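Local coordinates for dihydrodipicolinate synthase family protein (Sinorhizobium meliloti, PDB 4DNH) that is of unknown function but adopts an eight-stranded TIM-barrel fold, consistent with a distant relationship to the aldolase-like dihydrodipicolinate synthases, at residues D6-G11 with R350-L355; V328-L333 with A356-L361; D133-A138 with M156-L161; E262-D267 with G299-L304; A137-Q142 with I172-R177. All coordinates share one frame; numbering follows the deposited sequence.

Contact 1 of 5, residues D6-G11 with R350-L355; sequences DLPIEG and RSLVHL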
# COMPACT_ATOMS: atom_id res chain seq x y z
N ASP A 6 14.90 -21.44 17.02
CA ASP A 6 13.74 -21.88 17.80
C ASP A 6 12.68 -20.78 17.86
O ASP A 6 12.96 -19.66 18.26
CB ASP A 6 14.15 -22.33 19.20
CG ASP A 6 14.67 -23.76 19.22
OD1 ASP A 6 14.42 -24.52 18.26
OD2 ASP A 6 15.32 -24.13 20.21
N LEU A 7 11.46 -21.13 17.46
CA LEU A 7 10.37 -20.16 17.30
C LEU A 7 9.11 -20.62 18.01
O LEU A 7 8.88 -21.82 18.16
CB LEU A 7 10.06 -19.94 15.82
CG LEU A 7 11.13 -19.34 14.92
CD1 LEU A 7 10.58 -19.31 13.51
CD2 LEU A 7 11.57 -17.94 15.32
N PRO A 8 8.29 -19.66 18.47
CA PRO A 8 7.07 -20.02 19.18
C PRO A 8 5.93 -20.48 18.27
O PRO A 8 5.62 -19.83 17.27
CB PRO A 8 6.68 -18.74 19.92
CG PRO A 8 7.42 -17.63 19.27
CD PRO A 8 8.56 -18.20 18.48
N ILE A 9 5.37 -21.64 18.61
CA ILE A 9 4.12 -22.15 18.06
C ILE A 9 3.37 -22.75 19.24
O ILE A 9 3.97 -23.46 20.05
CB ILE A 9 4.30 -23.32 17.05
CG1 ILE A 9 5.69 -23.33 16.41
CG2 ILE A 9 3.17 -23.31 16.02
CD1 ILE A 9 5.95 -24.55 15.54
N GLU A 10 2.07 -22.46 19.32
CA GLU A 10 1.18 -23.06 20.33
C GLU A 10 1.75 -22.98 21.76
O GLU A 10 1.90 -24.00 22.42
CB GLU A 10 0.84 -24.52 19.97
CG GLU A 10 0.81 -24.87 18.48
CD GLU A 10 -0.59 -24.94 17.90
OE1 GLU A 10 -1.35 -23.95 18.03
OE2 GLU A 10 -0.93 -25.98 17.29
N GLY A 11 2.07 -21.76 22.20
CA GLY A 11 2.62 -21.54 23.55
C GLY A 11 4.01 -22.12 23.82
O GLY A 11 4.71 -21.67 24.74
N ARG A 350 0.91 -6.70 16.49
CA ARG A 350 0.88 -8.12 16.16
C ARG A 350 1.55 -8.93 17.26
O ARG A 350 2.54 -8.46 17.84
CB ARG A 350 1.56 -8.41 14.81
CG ARG A 350 0.88 -7.81 13.58
CD ARG A 350 -0.58 -8.24 13.40
NE ARG A 350 -1.04 -8.03 12.03
CZ ARG A 350 -2.28 -8.26 11.58
NH1 ARG A 350 -3.24 -8.70 12.39
NH2 ARG A 350 -2.56 -8.05 10.29
N SER A 351 1.03 -10.13 17.55
CA SER A 351 1.62 -10.98 18.58
C SER A 351 3.00 -11.43 18.12
O SER A 351 3.34 -11.30 16.95
CB SER A 351 0.75 -12.19 18.86
OG SER A 351 0.80 -13.08 17.75
N LEU A 352 3.80 -11.93 19.04
CA LEU A 352 5.08 -12.50 18.72
C LEU A 352 4.90 -13.71 17.81
O LEU A 352 5.65 -13.89 16.84
CB LEU A 352 5.81 -12.89 20.00
CG LEU A 352 7.18 -13.54 19.81
CD1 LEU A 352 8.18 -12.54 19.22
CD2 LEU A 352 7.70 -14.12 21.14
N VAL A 353 3.88 -14.51 18.12
CA VAL A 353 3.52 -15.71 17.39
C VAL A 353 3.29 -15.35 15.93
O VAL A 353 3.68 -16.09 15.03
CB VAL A 353 2.25 -16.37 18.01
CG1 VAL A 353 1.61 -17.36 17.03
CG2 VAL A 353 2.59 -17.08 19.30
N HIS A 354 2.65 -14.21 15.70
CA HIS A 354 2.38 -13.74 14.36
C HIS A 354 3.65 -13.32 13.66
O HIS A 354 3.81 -13.58 12.46
CB HIS A 354 1.38 -12.61 14.41
CG HIS A 354 1.14 -11.96 13.08
ND1 HIS A 354 2.02 -11.12 12.52
CD2 HIS A 354 0.06 -12.05 12.20
CE1 HIS A 354 1.54 -10.68 11.34
NE2 HIS A 354 0.33 -11.25 11.15
N LEU A 355 4.57 -12.69 14.40
CA LEU A 355 5.84 -12.23 13.84
C LEU A 355 6.75 -13.42 13.48
O LEU A 355 7.39 -13.42 12.43
CB LEU A 355 6.54 -11.24 14.79
CG LEU A 355 5.75 -9.96 15.11
CD1 LEU A 355 6.41 -9.12 16.18
CD2 LEU A 355 5.51 -9.12 13.86
O HOH W 1 4.44 -18.53 15.01
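Pro8 rests on the first turn of the helix at 352-355, touching Leu352 and Val353. The apolar part is small: CG of the Pro8 ring lies 4.0 Å from CD2 of Leu352, and its CB is a looser 4.5 Å from CG2 of Val353. The Leu352 side chain runs at roughly a right angle to the proline. Its CG stands anti to the backbone N (chi1 179°), a setting that brings the end of the chain closer to Pro8 than its root is.

The polar part runs through one water, which donates to both Pro8 O, at 2.9 Å, and Val353 O, at 2.6 Å, and so bridges strand and helix backbones. Arg360, two turns further along the helix, also donates to Pro8 O through NH2, giving that carbonyl two donors.

Within segment 350-355, Ser351 is the N-cap: its OG accepts from His354 N at 3.0 Å (N-H...O 148°), capping the turn that carries Leu352 and Val353. The aliphatic part of Arg350 covers the His354 ring, with CD 3.8 Å above its centre. The arrangement is that of an N-terminal beta hairpin, strands 4-9 and 12-17, laid at the surface against the capped start of the penultimate helix, 352-364.

Contact 2 of 5, residues V328-L333 with A356-L361; sequences VFLAYL and AELFRL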
# COMPACT_ATOMS: atom_id res chain seq x y z
N VAL A 328 6.57 -3.43 7.97
CA VAL A 328 7.71 -2.83 8.60
C VAL A 328 8.55 -3.89 9.33
O VAL A 328 9.79 -3.83 9.31
CB VAL A 328 7.27 -1.72 9.56
CG1 VAL A 328 8.47 -1.13 10.29
CG2 VAL A 328 6.48 -0.66 8.80
N PHE A 329 7.92 -4.88 9.94
CA PHE A 329 8.71 -5.97 10.52
C PHE A 329 9.57 -6.65 9.46
O PHE A 329 10.72 -7.00 9.71
CB PHE A 329 7.84 -7.00 11.22
CG PHE A 329 8.62 -8.03 11.98
CD1 PHE A 329 9.34 -7.69 13.12
CD2 PHE A 329 8.63 -9.35 11.57
CE1 PHE A 329 10.05 -8.64 13.84
CE2 PHE A 329 9.34 -10.31 12.28
CZ PHE A 329 10.05 -9.95 13.41
N LEU A 330 9.01 -6.84 8.27
CA LEU A 330 9.76 -7.47 7.23
C LEU A 330 10.90 -6.55 6.74
O LEU A 330 12.03 -7.01 6.55
CB LEU A 330 8.85 -7.97 6.10
CG LEU A 330 9.55 -8.97 5.16
CD1 LEU A 330 10.32 -10.06 5.92
CD2 LEU A 330 8.62 -9.56 4.10
N ALA A 331 10.63 -5.25 6.59
CA ALA A 331 11.71 -4.29 6.33
C ALA A 331 12.85 -4.41 7.35
O ALA A 331 14.02 -4.38 6.97
CB ALA A 331 11.19 -2.86 6.28
N TYR A 332 12.49 -4.55 8.63
CA TYR A 332 13.46 -4.69 9.73
C TYR A 332 14.28 -5.96 9.61
O TYR A 332 15.49 -5.95 9.83
CB TYR A 332 12.75 -4.67 11.09
CG TYR A 332 13.61 -5.08 12.28
CD1 TYR A 332 14.63 -4.24 12.75
CD2 TYR A 332 13.39 -6.29 12.94
CE1 TYR A 332 15.41 -4.60 13.84
CE2 TYR A 332 14.17 -6.66 14.03
CZ TYR A 332 15.17 -5.81 14.47
OH TYR A 332 15.95 -6.17 15.55
N LEU A 333 13.62 -7.06 9.26
CA LEU A 333 14.34 -8.32 9.04
C LEU A 333 15.31 -8.20 7.88
O LEU A 333 16.35 -8.84 7.88
CB LEU A 333 13.38 -9.49 8.80
CG LEU A 333 12.55 -9.95 10.00
CD1 LEU A 333 11.55 -11.00 9.51
CD2 LEU A 333 13.41 -10.46 11.15
N ALA A 356 6.77 -14.43 14.34
CA ALA A 356 7.48 -15.69 14.05
C ALA A 356 6.90 -16.40 12.84
O ALA A 356 7.65 -16.88 11.99
CB ALA A 356 7.47 -16.62 15.26
N GLU A 357 5.57 -16.46 12.73
CA GLU A 357 4.97 -17.09 11.55
C GLU A 357 5.32 -16.32 10.28
O GLU A 357 5.71 -16.91 9.27
CB GLU A 357 3.45 -17.30 11.71
CG GLU A 357 2.76 -17.89 10.47
CD GLU A 357 3.08 -19.37 10.19
OE1 GLU A 357 3.98 -19.94 10.86
OE2 GLU A 357 2.44 -19.97 9.28
N LEU A 358 5.19 -15.00 10.36
CA LEU A 358 5.68 -14.08 9.33
C LEU A 358 7.12 -14.42 8.88
O LEU A 358 7.39 -14.51 7.70
CB LEU A 358 5.60 -12.63 9.83
CG LEU A 358 5.71 -11.50 8.80
CD1 LEU A 358 5.02 -10.24 9.29
CD2 LEU A 358 7.17 -11.19 8.48
N PHE A 359 8.02 -14.61 9.83
CA PHE A 359 9.39 -15.04 9.52
C PHE A 359 9.46 -16.36 8.72
O PHE A 359 10.17 -16.43 7.72
CB PHE A 359 10.22 -15.07 10.82
CG PHE A 359 11.62 -15.60 10.68
CD1 PHE A 359 11.87 -16.98 10.75
CD2 PHE A 359 12.70 -14.73 10.56
CE1 PHE A 359 13.17 -17.46 10.65
CE2 PHE A 359 14.01 -15.21 10.47
CZ PHE A 359 14.25 -16.58 10.51
N ARG A 360 8.71 -17.40 9.13
CA ARG A 360 8.71 -18.69 8.38
C ARG A 360 8.18 -18.54 6.97
O ARG A 360 8.76 -19.06 6.02
CB ARG A 360 7.86 -19.75 9.05
CG ARG A 360 8.14 -20.06 10.50
CD ARG A 360 7.19 -21.14 10.96
NE ARG A 360 7.36 -21.42 12.37
CZ ARG A 360 6.74 -20.77 13.35
NH1 ARG A 360 5.87 -19.79 13.08
NH2 ARG A 360 6.98 -21.11 14.61
N LEU A 361 7.04 -17.87 6.83
CA LEU A 361 6.45 -17.66 5.51
C LEU A 361 7.35 -16.76 4.65
O LEU A 361 7.48 -17.00 3.44
CB LEU A 361 5.03 -17.12 5.62
CG LEU A 361 3.99 -18.01 6.34
CD1 LEU A 361 2.75 -17.22 6.67
CD2 LEU A 361 3.63 -19.26 5.54
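Phe329 meets Leu358 first along the helix: CD2 of Leu358 lies in the plane of the phenyl ring, at its edge, 3.9 Å from Phe329 CD2. The two side chains run past one another, pointing opposite ways, and the torsion of Phe329 (CG anti to the backbone N, chi1 -173°) turns the ring to meet the leucine this way. Leu330 follows, its CD1 4.2 Å from the same Leu358 CD2, a single methyl thus serving two neighbours. One turn on, CD1 of Leu333 comes to the edge of the Phe359 ring, 4.0 Å from its CD2, the two side chains at about a right angle. Leu333 CG also sits over one face of Phe329, offset toward the rim, and Phe340 meets that ring edge-to-face. All five touching residues are buried. The axes of segments 328-333 and 356-361 come within 10.8 Å and cross at -62°: steep helix-on-helix packing through apolar side chains, in the helical region that follows the last strand of the barrel.

Contact 3 of 5, residues D133-A138 with M156-L161; sequences DDILAA and MASRAL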
# COMPACT_ATOMS: atom_id res chain seq x y z
N ASP A 133 -19.34 21.77 0.83
CA ASP A 133 -18.39 22.84 0.49
C ASP A 133 -17.08 22.71 1.28
O ASP A 133 -16.00 22.81 0.71
CB ASP A 133 -19.03 24.22 0.74
CG ASP A 133 -19.96 24.65 -0.38
OD1 ASP A 133 -19.69 24.34 -1.56
OD2 ASP A 133 -20.98 25.33 -0.08
N ASP A 134 -17.21 22.48 2.59
CA ASP A 134 -16.07 22.23 3.46
C ASP A 134 -15.21 21.10 2.90
O ASP A 134 -13.98 21.15 2.99
CB ASP A 134 -16.53 21.85 4.87
CG ASP A 134 -17.26 22.98 5.57
OD1 ASP A 134 -17.16 24.14 5.14
OD2 ASP A 134 -17.95 22.68 6.58
N ILE A 135 -15.88 20.09 2.33
CA ILE A 135 -15.22 18.88 1.83
C ILE A 135 -14.48 19.19 0.53
O ILE A 135 -13.33 18.78 0.36
CB ILE A 135 -16.21 17.70 1.65
CG1 ILE A 135 -16.65 17.14 3.02
CG2 ILE A 135 -15.60 16.58 0.81
CD1 ILE A 135 -18.03 16.50 3.03
N LEU A 136 -15.13 19.93 -0.36
CA LEU A 136 -14.47 20.34 -1.60
C LEU A 136 -13.24 21.18 -1.33
O LEU A 136 -12.20 21.01 -1.97
CB LEU A 136 -15.43 21.10 -2.51
CG LEU A 136 -16.51 20.22 -3.14
CD1 LEU A 136 -17.62 21.07 -3.76
CD2 LEU A 136 -15.91 19.24 -4.14
N ALA A 137 -13.36 22.09 -0.36
CA ALA A 137 -12.24 22.93 0.06
C ALA A 137 -11.08 22.06 0.57
O ALA A 137 -9.92 22.30 0.24
CB ALA A 137 -12.70 23.93 1.12
N ALA A 138 -11.41 21.03 1.34
CA ALA A 138 -10.42 20.10 1.86
C ALA A 138 -9.66 19.39 0.72
O ALA A 138 -8.42 19.41 0.70
CB ALA A 138 -11.08 19.11 2.79
N MSE A 156 -7.75 10.01 -2.73
CA MSE A 156 -8.13 9.15 -1.61
C MSE A 156 -9.58 9.35 -1.22
O MSE A 156 -10.17 10.41 -1.49
CB MSE A 156 -7.18 9.43 -0.45
CG MSE A 156 -5.83 8.81 -0.77
SE MSE A 156 -4.55 9.21 0.67
CE MSE A 156 -4.78 7.58 1.76
N ALA A 157 -10.15 8.32 -0.61
CA ALA A 157 -11.51 8.39 -0.09
C ALA A 157 -11.51 9.29 1.13
O ALA A 157 -10.48 9.45 1.78
CB ALA A 157 -12.02 7.00 0.26
N SER A 158 -12.66 9.88 1.43
CA SER A 158 -12.76 10.93 2.43
C SER A 158 -13.65 10.54 3.62
O SER A 158 -14.84 10.20 3.45
CB SER A 158 -13.22 12.22 1.74
OG SER A 158 -13.87 13.13 2.62
N ARG A 159 -13.06 10.60 4.81
CA ARG A 159 -13.72 10.29 6.09
C ARG A 159 -14.94 11.21 6.28
O ARG A 159 -16.03 10.74 6.59
CB ARG A 159 -12.70 10.51 7.23
CG ARG A 159 -12.36 9.36 8.20
CD ARG A 159 -11.69 8.19 7.49
NE ARG A 159 -10.41 7.63 7.99
CZ ARG A 159 -9.67 7.98 9.05
NH1 ARG A 159 -8.53 7.32 9.26
NH2 ARG A 159 -10.03 8.95 9.89
N ALA A 160 -14.78 12.52 6.05
CA ALA A 160 -15.83 13.51 6.30
C ALA A 160 -17.03 13.36 5.35
O ALA A 160 -18.18 13.62 5.74
CB ALA A 160 -15.27 14.92 6.21
N LEU A 161 -16.73 12.95 4.12
CA LEU A 161 -17.75 12.70 3.11
C LEU A 161 -18.57 11.43 3.41
O LEU A 161 -19.80 11.46 3.31
CB LEU A 161 -17.12 12.65 1.71
CG LEU A 161 -18.04 12.43 0.50
CD1 LEU A 161 -19.03 13.57 0.27
CD2 LEU A 161 -17.22 12.18 -0.75
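Ile135 and Leu161 mark the closest backbone approach, with CA atoms 6.8 Å apart, where the early part of helix 132-148 faces the start of the short helix 159-164. Ile135 alone carries its segment's side of the contact. Its CG1 stands anti to the carbonyl carbon (chi1 -72°), and the ethyl arm reaches between two successive residues: CG1 is 4.1 Å from CB of Ala160, while the terminal CD1 comes to 3.8 Å from CA of Leu161. CD1 also meets the end of the leucine, 4.1 Å from Leu161 CD1, so that this methyl packs against backbone and side chain of one residue at once. The other branch, CG2, looks toward Ser158, whose OG is 4.3 Å away.

That hydroxyl has work of its own. Ser158 is the N-cap, and its OG accepts from Leu161 N at 3.2 Å with an N-H...O angle of 154°. The bond steadies the first turn of helix 159-164, against which Ile135 packs, and it gives a buried backbone N-H an acceptor.

The contact follows the right-handed beta-alpha-beta crossover of the barrel: strand 115-119, helix 132-148 and strand 153-155, with segment 156-161 leaving the end of the last strand. Leu161 continues onto Tyr171 and Val174 of helix 168-181, the next helix in the chain, which Leu136 touches as well.

Contact 4 of 5, residues E262-D267 with G299-L304; sequences ELIAGD and GEFFEL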
# COMPACT_ATOMS: atom_id res chain seq x y z
N GLU A 262 -3.04 -13.78 -9.10
CA GLU A 262 -4.14 -14.18 -9.99
C GLU A 262 -4.66 -13.01 -10.82
O GLU A 262 -4.90 -13.15 -12.03
CB GLU A 262 -5.30 -14.80 -9.20
CG GLU A 262 -6.44 -15.31 -10.08
CD GLU A 262 -7.71 -15.67 -9.32
OE1 GLU A 262 -7.62 -16.06 -8.14
OE2 GLU A 262 -8.82 -15.57 -9.92
N LEU A 263 -4.83 -11.86 -10.17
CA LEU A 263 -5.40 -10.68 -10.81
C LEU A 263 -4.43 -9.99 -11.78
O LEU A 263 -4.85 -9.58 -12.87
CB LEU A 263 -5.92 -9.69 -9.77
CG LEU A 263 -6.99 -10.21 -8.80
CD1 LEU A 263 -7.09 -9.32 -7.57
CD2 LEU A 263 -8.32 -10.32 -9.50
N ILE A 264 -3.16 -9.85 -11.38
CA ILE A 264 -2.12 -9.24 -12.23
C ILE A 264 -1.92 -10.04 -13.53
O ILE A 264 -1.92 -9.46 -14.61
CB ILE A 264 -0.81 -8.99 -11.45
CG1 ILE A 264 -1.07 -7.98 -10.32
CG2 ILE A 264 0.27 -8.43 -12.36
CD1 ILE A 264 0.05 -7.85 -9.30
N ALA A 265 -1.80 -11.36 -13.42
CA ALA A 265 -1.73 -12.25 -14.59
C ALA A 265 -3.00 -12.16 -15.44
O ALA A 265 -2.95 -12.22 -16.66
CB ALA A 265 -1.47 -13.69 -14.16
N GLY A 266 -4.15 -12.02 -14.78
CA GLY A 266 -5.42 -11.83 -15.48
C GLY A 266 -6.06 -13.09 -16.04
O GLY A 266 -5.54 -14.20 -15.90
N ASP A 267 -7.21 -12.90 -16.68
CA ASP A 267 -7.93 -13.99 -17.32
C ASP A 267 -7.99 -13.80 -18.83
O ASP A 267 -7.26 -12.98 -19.40
CB ASP A 267 -9.34 -14.15 -16.72
CG ASP A 267 -9.99 -12.81 -16.34
OD1 ASP A 267 -9.90 -11.83 -17.11
OD2 ASP A 267 -10.62 -12.78 -15.25
N GLY A 299 4.96 -18.90 -16.49
CA GLY A 299 5.35 -19.97 -15.57
C GLY A 299 6.26 -19.48 -14.45
O GLY A 299 6.01 -19.78 -13.28
N GLU A 300 7.30 -18.73 -14.80
CA GLU A 300 8.22 -18.22 -13.79
C GLU A 300 7.60 -17.13 -12.89
O GLU A 300 7.88 -17.07 -11.69
CB GLU A 300 9.54 -17.76 -14.40
CG GLU A 300 10.74 -18.00 -13.48
CD GLU A 300 11.98 -17.21 -13.87
OE1 GLU A 300 12.21 -16.99 -15.08
OE2 GLU A 300 12.75 -16.83 -12.96
N PHE A 301 6.74 -16.29 -13.48
CA PHE A 301 5.92 -15.35 -12.73
C PHE A 301 5.28 -16.01 -11.51
O PHE A 301 5.48 -15.55 -10.37
CB PHE A 301 4.85 -14.76 -13.64
CG PHE A 301 3.85 -13.88 -12.94
CD1 PHE A 301 4.13 -12.54 -12.68
CD2 PHE A 301 2.60 -14.38 -12.55
CE1 PHE A 301 3.20 -11.73 -12.06
CE2 PHE A 301 1.66 -13.58 -11.92
CZ PHE A 301 1.96 -12.25 -11.68
N PHE A 302 4.51 -17.09 -11.74
CA PHE A 302 3.82 -17.81 -10.67
C PHE A 302 4.79 -18.53 -9.73
O PHE A 302 4.58 -18.53 -8.52
CB PHE A 302 2.79 -18.80 -11.22
CG PHE A 302 1.55 -18.16 -11.78
CD1 PHE A 302 0.65 -17.50 -10.94
CD2 PHE A 302 1.26 -18.23 -13.15
CE1 PHE A 302 -0.50 -16.91 -11.45
CE2 PHE A 302 0.11 -17.64 -13.67
CZ PHE A 302 -0.77 -16.97 -12.81
N GLU A 303 5.85 -19.13 -10.28
CA GLU A 303 6.89 -19.78 -9.47
C GLU A 303 7.47 -18.82 -8.44
O GLU A 303 7.77 -19.22 -7.32
CB GLU A 303 8.02 -20.30 -10.36
CG GLU A 303 7.79 -21.67 -10.97
CD GLU A 303 8.86 -22.05 -12.00
OE1 GLU A 303 9.90 -21.35 -12.07
OE2 GLU A 303 8.66 -23.04 -12.74
N LEU A 304 7.66 -17.56 -8.85
CA LEU A 304 8.20 -16.52 -7.98
C LEU A 304 7.14 -15.95 -7.01
O LEU A 304 7.42 -15.75 -5.82
CB LEU A 304 8.82 -15.40 -8.82
CG LEU A 304 10.14 -15.64 -9.59
CD1 LEU A 304 10.38 -14.57 -10.63
CD2 LEU A 304 11.36 -15.73 -8.67
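Ala265 is the small bump that meets two phenyl rings. Its CB comes to 3.6 Å from CZ of Phe302 and 3.9 Å from CE2 of Phe301, so the methyl fits the notch formed by two successive aromatic side chains. Their different first torsions shape the notch. Phe301 places CG anti to the backbone N (chi1 174°) and points across to the other helix. Phe302 has CG beside the N (chi1 -73°) and swings its ring over, so its far end nears the alanine.

The rings brace one another. Phe301 turns an edge to Phe302, its CD2 lying 3.9 Å above the plane of the Phe302 ring and over the centre. One side of Phe301 thus backs onto its neighbour while its tip reaches on, CZ standing 4.2 Å from CG2 of Ile264. The nearest CA atoms, of Ala265 and Phe301, are 8.5 Å apart, a distance the phenylalanines mostly span.

Helix 260-265 ends just beyond, at Gly266 (positive phi, 79°). Ile264 and Phe301 both lie on Leu293 of helix 283-294, and Ile264 also touches Thr254 of barrel strand 251-254. Helix 298-305 is therefore packed on the outside of the barrel, against helices 260-265 and 283-294.

Contact 5 of 5, residues A137-Q142 with I172-R177; sequences AAYESQ and IRVYDR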
# COMPACT_ATOMS: atom_id res chain seq x y z
N ALA A 137 -13.36 22.09 -0.36
CA ALA A 137 -12.24 22.93 0.06
C ALA A 137 -11.08 22.06 0.57
O ALA A 137 -9.92 22.30 0.24
CB ALA A 137 -12.70 23.93 1.12
N ALA A 138 -11.41 21.03 1.34
CA ALA A 138 -10.42 20.10 1.86
C ALA A 138 -9.66 19.39 0.72
O ALA A 138 -8.42 19.41 0.70
CB ALA A 138 -11.08 19.11 2.79
N TYR A 139 -10.39 18.79 -0.22
CA TYR A 139 -9.78 18.17 -1.40
C TYR A 139 -8.89 19.12 -2.20
O TYR A 139 -7.73 18.82 -2.48
CB TYR A 139 -10.84 17.61 -2.34
CG TYR A 139 -11.24 16.18 -2.07
CD1 TYR A 139 -10.32 15.14 -2.17
CD2 TYR A 139 -12.54 15.87 -1.72
CE1 TYR A 139 -10.69 13.83 -1.91
CE2 TYR A 139 -12.93 14.57 -1.47
CZ TYR A 139 -12.01 13.55 -1.56
OH TYR A 139 -12.42 12.26 -1.30
N GLU A 140 -9.44 20.27 -2.57
CA GLU A 140 -8.66 21.19 -3.39
C GLU A 140 -7.42 21.72 -2.67
O GLU A 140 -6.38 21.94 -3.30
CB GLU A 140 -9.53 22.31 -4.01
CG GLU A 140 -10.11 23.35 -3.06
CD GLU A 140 -11.05 24.31 -3.78
OE1 GLU A 140 -10.63 25.46 -4.06
OE2 GLU A 140 -12.20 23.91 -4.08
N SER A 141 -7.52 21.87 -1.35
CA SER A 141 -6.40 22.33 -0.55
C SER A 141 -5.21 21.37 -0.71
O SER A 141 -4.10 21.80 -1.04
CB SER A 141 -6.81 22.46 0.92
OG SER A 141 -5.77 22.98 1.72
N GLN A 142 -5.47 20.08 -0.51
CA GLN A 142 -4.42 19.06 -0.62
C GLN A 142 -3.98 18.86 -2.06
O GLN A 142 -2.78 18.73 -2.32
CB GLN A 142 -4.87 17.72 -0.03
CG GLN A 142 -5.33 17.76 1.41
CD GLN A 142 -5.21 16.40 2.09
OE1 GLN A 142 -4.82 15.41 1.47
NE2 GLN A 142 -5.56 16.35 3.37
N ILE A 172 -21.37 11.97 -6.36
CA ILE A 172 -21.34 12.38 -7.76
C ILE A 172 -20.91 13.85 -7.86
O ILE A 172 -20.02 14.16 -8.64
CB ILE A 172 -22.69 12.10 -8.48
CG1 ILE A 172 -22.85 10.59 -8.70
CG2 ILE A 172 -22.76 12.81 -9.82
CD1 ILE A 172 -24.28 10.09 -8.65
N ARG A 173 -21.51 14.71 -7.04
CA ARG A 173 -21.22 16.16 -7.06
C ARG A 173 -19.80 16.49 -6.63
O ARG A 173 -19.13 17.31 -7.26
CB ARG A 173 -22.22 16.93 -6.18
CG ARG A 173 -23.54 17.24 -6.87
CD ARG A 173 -24.62 17.53 -5.85
NE ARG A 173 -25.91 16.95 -6.23
CZ ARG A 173 -26.91 16.68 -5.39
NH1 ARG A 173 -28.04 16.16 -5.85
NH2 ARG A 173 -26.79 16.94 -4.10
N VAL A 174 -19.33 15.84 -5.56
CA VAL A 174 -17.99 16.07 -5.03
C VAL A 174 -16.95 15.65 -6.05
O VAL A 174 -16.12 16.47 -6.46
CB VAL A 174 -17.79 15.38 -3.66
CG1 VAL A 174 -16.32 15.27 -3.30
CG2 VAL A 174 -18.53 16.15 -2.58
N TYR A 175 -17.00 14.41 -6.50
CA TYR A 175 -16.08 13.93 -7.53
C TYR A 175 -16.25 14.63 -8.90
O TYR A 175 -15.35 14.62 -9.73
CB TYR A 175 -16.16 12.40 -7.67
CG TYR A 175 -15.50 11.68 -6.52
CD1 TYR A 175 -16.16 11.52 -5.30
CD2 TYR A 175 -14.21 11.17 -6.64
CE1 TYR A 175 -15.55 10.85 -4.25
CE2 TYR A 175 -13.60 10.50 -5.59
CZ TYR A 175 -14.27 10.35 -4.40
OH TYR A 175 -13.67 9.69 -3.34
N ASP A 176 -17.41 15.26 -9.10
CA ASP A 176 -17.63 16.06 -10.30
C ASP A 176 -16.80 17.36 -10.24
O ASP A 176 -16.11 17.70 -11.21
CB ASP A 176 -19.13 16.33 -10.53
CG ASP A 176 -19.40 17.33 -11.65
OD1 ASP A 176 -18.84 17.19 -12.77
OD2 ASP A 176 -20.20 18.26 -11.42
N ARG A 177 -16.83 18.06 -9.11
CA ARG A 177 -16.04 19.28 -8.99
C ARG A 177 -14.55 18.96 -8.90
O ARG A 177 -13.75 19.50 -9.66
CB ARG A 177 -16.50 20.17 -7.83
CG ARG A 177 -15.99 21.61 -7.96
CD ARG A 177 -16.95 22.64 -7.38
NE ARG A 177 -18.23 22.65 -8.08
CZ ARG A 177 -19.34 23.25 -7.63
NH1 ARG A 177 -19.33 23.90 -6.47
NH2 ARG A 177 -20.46 23.20 -8.35
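Tyr139 reaches from helix 132-148 across to Val174 and Tyr175 of helix 168-181. A first torsion of -90°, well off the usual staggered value, sends its ring inward, toward the end of strand 153-155. On the way, the ring carbon CE2 passes 3.9 Å from CG1 of Val174, the two side chains at about a right angle.

At the far end of the ring, the hydroxyls draw near: OH of Tyr139 is 3.5 Å from OH of Tyr175, proximity rather than a bond. Tyr175 comes in with CG beside its backbone N (chi1 -74°), a setting that carries the ring's end back toward Tyr139. Each hydroxyl has its own partner, Met156 O for Tyr139 and the Tyr202 hydroxyl for Tyr175. A phenylalanine in place of Tyr139 would probably cost the carbonyl of Met156 the hydroxyl donor that ties helix 132-148 to it.

The nearest CA atoms, of Tyr139 and Val174, stand 9.2 Å apart, and the aromatic side chains span the gap. Two helices of the barrel's outer layer, 132-148 and 168-181, are joined here, with the short helix 159-164 between them in the chain; both tyrosines also lie on Leu155 of strand 153-155.

In the fold
From the N terminus, the hairpin strand of contact 1 opens first and waits 338 residues before helix 352-364 closes the loop. Contacts 3, 5 and 4 all nest inside it. Contacts 3 and 5 start together on helix 132-148, share Ala137 and Ala138, and close in turn on 156-161 and 172-177; their centres are 6 Å apart. Contact 4 follows in series, joining helix 260-265, just before the last barrel strand, to helix 298-305 beyond it. Contact 2 opens later still and crosses contact 1, because 328-333 comes before 350-355 and 356-361 after it; both use helix 352-364. Contact 2 lies across the chain's centre from contacts 3 and 5, 36 Å from contact 3 between centres.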